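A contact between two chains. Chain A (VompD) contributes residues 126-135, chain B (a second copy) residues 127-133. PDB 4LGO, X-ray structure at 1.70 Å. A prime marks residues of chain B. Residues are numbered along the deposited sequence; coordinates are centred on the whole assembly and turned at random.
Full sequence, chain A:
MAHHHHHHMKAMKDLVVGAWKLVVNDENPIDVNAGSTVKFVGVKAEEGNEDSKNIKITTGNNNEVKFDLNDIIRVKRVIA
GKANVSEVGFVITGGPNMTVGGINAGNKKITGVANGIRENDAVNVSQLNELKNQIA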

# COMPACT_ATOMS: atom_id res chain seq x y z
N SER A 126 26.99 -17.45 14.25
CA SER A 126 27.36 -18.89 14.44
C SER A 126 28.42 -19.34 13.43
O SER A 126 29.32 -20.13 13.75
CB SER A 126 26.13 -19.81 14.38
OG SER A 126 25.76 -20.16 13.06
N GLN A 127 28.34 -18.81 12.22
CA GLN A 127 29.27 -19.15 11.19
C GLN A 127 30.62 -18.49 11.43
O GLN A 127 31.64 -19.12 11.17
CB GLN A 127 28.67 -18.78 9.81
CG GLN A 127 27.48 -19.65 9.45
CD GLN A 127 26.87 -19.29 8.12
OE1 GLN A 127 26.25 -18.24 7.97
NE2 GLN A 127 27.00 -20.21 7.16
N LEU A 128 30.62 -17.24 11.91
CA LEU A 128 31.86 -16.54 12.30
C LEU A 128 32.53 -17.30 13.43
O LEU A 128 33.74 -17.53 13.39
CB LEU A 128 31.59 -15.08 12.67
CG LEU A 128 32.78 -14.25 13.13
CD1 LEU A 128 33.85 -14.22 12.05
CD2 LEU A 128 32.38 -12.85 13.55
N ASN A 129 31.74 -17.77 14.40
CA ASN A 129 32.27 -18.62 15.48
C ASN A 129 32.81 -19.97 14.98
O ASN A 129 33.84 -20.45 15.50
CB ASN A 129 31.22 -18.84 16.59
CG ASN A 129 30.91 -17.57 17.36
OD1 ASN A 129 31.69 -16.61 17.35
ND2 ASN A 129 29.79 -17.57 18.06
N GLU A 130 32.16 -20.59 13.99
CA GLU A 130 32.71 -21.82 13.37
C GLU A 130 34.09 -21.56 12.80
O GLU A 130 34.98 -22.36 12.98
CB GLU A 130 31.85 -22.33 12.21
CG GLU A 130 30.60 -23.09 12.54
CD GLU A 130 30.00 -23.70 11.26
OE1 GLU A 130 30.46 -24.79 10.85
OE2 GLU A 130 29.11 -23.06 10.64
N LEU A 131 34.26 -20.45 12.08
CA LEU A 131 35.57 -20.07 11.54
C LEU A 131 36.62 -19.86 12.63
O LEU A 131 37.75 -20.37 12.54
CB LEU A 131 35.42 -18.80 10.70
CG LEU A 131 36.70 -18.31 10.01
CD1 LEU A 131 37.26 -19.39 9.09
CD2 LEU A 131 36.41 -17.07 9.18
N LYS A 132 36.23 -19.16 13.69
CA LYS A 132 37.16 -18.97 14.82
C LYS A 132 37.66 -20.31 15.37
O LYS A 132 38.83 -20.43 15.75
CB LYS A 132 36.51 -18.18 15.96
CG LYS A 132 36.22 -16.75 15.58
CD LYS A 132 35.41 -16.07 16.68
CE LYS A 132 34.82 -14.76 16.21
NZ LYS A 132 35.67 -13.58 16.48
N ASN A 133 36.78 -21.30 15.38
CA ASN A 133 37.21 -22.64 15.81
C ASN A 133 38.13 -23.32 14.82
O ASN A 133 38.95 -24.13 15.23
CB ASN A 133 36.01 -23.52 16.13
CG ASN A 133 35.40 -23.19 17.47
OD1 ASN A 133 36.13 -22.89 18.41
ND2 ASN A 133 34.08 -23.23 17.56
N GLN A 134 38.02 -22.99 13.54
CA GLN A 134 38.80 -23.65 12.47
C GLN A 134 40.17 -23.02 12.23
O GLN A 134 41.14 -23.72 12.05
CB GLN A 134 38.03 -23.61 11.14
CG GLN A 134 36.69 -24.35 11.14
CD GLN A 134 35.79 -23.96 9.98
OE1 GLN A 134 36.00 -22.93 9.31
NE2 GLN A 134 34.78 -24.78 9.72
N ILE A 135 40.22 -21.69 12.18
CA ILE A 135 41.47 -20.96 11.93
C ILE A 135 42.14 -20.63 13.26
O ILE A 135 41.59 -19.88 14.07
CB ILE A 135 41.21 -19.66 11.13
N GLN B 127 33.14 -13.97 1.43
CA GLN B 127 34.10 -13.20 2.25
C GLN B 127 34.60 -14.01 3.45
O GLN B 127 35.77 -13.97 3.81
CB GLN B 127 33.48 -11.90 2.68
CG GLN B 127 33.21 -11.00 1.48
CD GLN B 127 32.61 -9.67 1.87
OE1 GLN B 127 31.45 -9.59 2.25
NE2 GLN B 127 33.42 -8.61 1.77
N LEU B 128 33.71 -14.78 4.06
CA LEU B 128 34.13 -15.67 5.14
C LEU B 128 35.14 -16.71 4.62
O LEU B 128 36.18 -16.97 5.24
CB LEU B 128 32.88 -16.31 5.74
CG LEU B 128 32.99 -16.90 7.14
CD1 LEU B 128 33.37 -15.78 8.11
CD2 LEU B 128 31.67 -17.50 7.55
N ASN B 129 34.82 -17.29 3.47
CA ASN B 129 35.70 -18.25 2.79
C ASN B 129 37.06 -17.66 2.39
O ASN B 129 38.09 -18.36 2.46
CB ASN B 129 35.01 -18.83 1.55
CG ASN B 129 33.94 -19.85 1.89
OD1 ASN B 129 33.97 -20.48 2.95
ND2 ASN B 129 33.00 -20.05 0.99
N GLU B 130 37.09 -16.40 1.99
CA GLU B 130 38.37 -15.76 1.65
C GLU B 130 39.27 -15.76 2.90
O GLU B 130 40.44 -16.13 2.84
CB GLU B 130 38.18 -14.33 1.14
N LEU B 131 38.69 -15.36 4.03
CA LEU B 131 39.44 -15.26 5.27
C LEU B 131 39.91 -16.65 5.69
O LEU B 131 41.07 -16.85 6.06
CB LEU B 131 38.58 -14.62 6.37
CG LEU B 131 39.25 -14.47 7.74
CD1 LEU B 131 40.67 -13.94 7.60
CD2 LEU B 131 38.43 -13.59 8.66
N LYS B 132 39.01 -17.62 5.55
CA LYS B 132 39.29 -19.02 5.85
C LYS B 132 40.47 -19.60 5.07
O LYS B 132 41.12 -20.55 5.53
CB LYS B 132 38.03 -19.81 5.56
CG LYS B 132 38.05 -21.27 5.97
CD LYS B 132 36.89 -22.02 5.32
CE LYS B 132 35.53 -21.40 5.60
NZ LYS B 132 34.99 -21.72 6.95
N ASN B 133 40.76 -19.04 3.90
CA ASN B 133 41.93 -19.49 3.14
C ASN B 133 43.19 -18.64 3.38
O ASN B 133 44.30 -19.06 3.06
CB ASN B 133 41.57 -19.65 1.66
CG ASN B 133 40.71 -20.89 1.42
OD1 ASN B 133 41.21 -22.01 1.45
ND2 ASN B 133 39.41 -20.69 1.24

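Two helices from separate copies of VompD run side by side in the same direction, their axes inclined by 8° and 10.7 Å apart at closest approach, and leucines fill the space between them. At the centre, Leu131 and Leu128′ both point toward the opposing helix, and CD2 of Leu131 packs against CD1 of Leu128′ at 3.5 Å. These two residues give up the most surface of any in the contact, 89 and 75 Å² respectively, within a total of 306 Å² counted over both sides. CD2 of Leu131 also lies 4.1 Å from CD2 of Leu131′, so one branched side chain meets leucines one helical turn apart on the partner. Leu128 sets off sideways from its backbone, yet its end comes nearer, bringing its CD1 to 4.3 Å from CD1 of Leu128′; the CA atoms of this pair are 7.6 Å apart. All four leucines adopt the t, p rotamer. Leucine suits these places because its forked end offers methyls to several neighbours and leaves no polar group to satisfy.

Around this centre, polar residues add carbon contacts: CB from Gln127, and CB and CG from Lys132′. Gln127 covers one flank, its CB 4.0 Å from CD2 of Leu128′, while its amide group is hydrogen-bonded outside this contact. Toward the C-terminal end, CB of Lys132′ rests 3.6 Å from CD1 of Leu131. The lysine leaves its helix sideways, then bends at chi3 (m, −55°) and chi4 (m, −78°) so that its end comes nearer to chain A. There NZ of Lys132′ donates a hydrogen bond of 2.8 Å to OE1 of Gln134, the only hydrogen bond between the stretches. Both partners are exposed: the lysine's aliphatic part lies against leucine while its ammonium group meets a neutral amide oxygen at the polar edge.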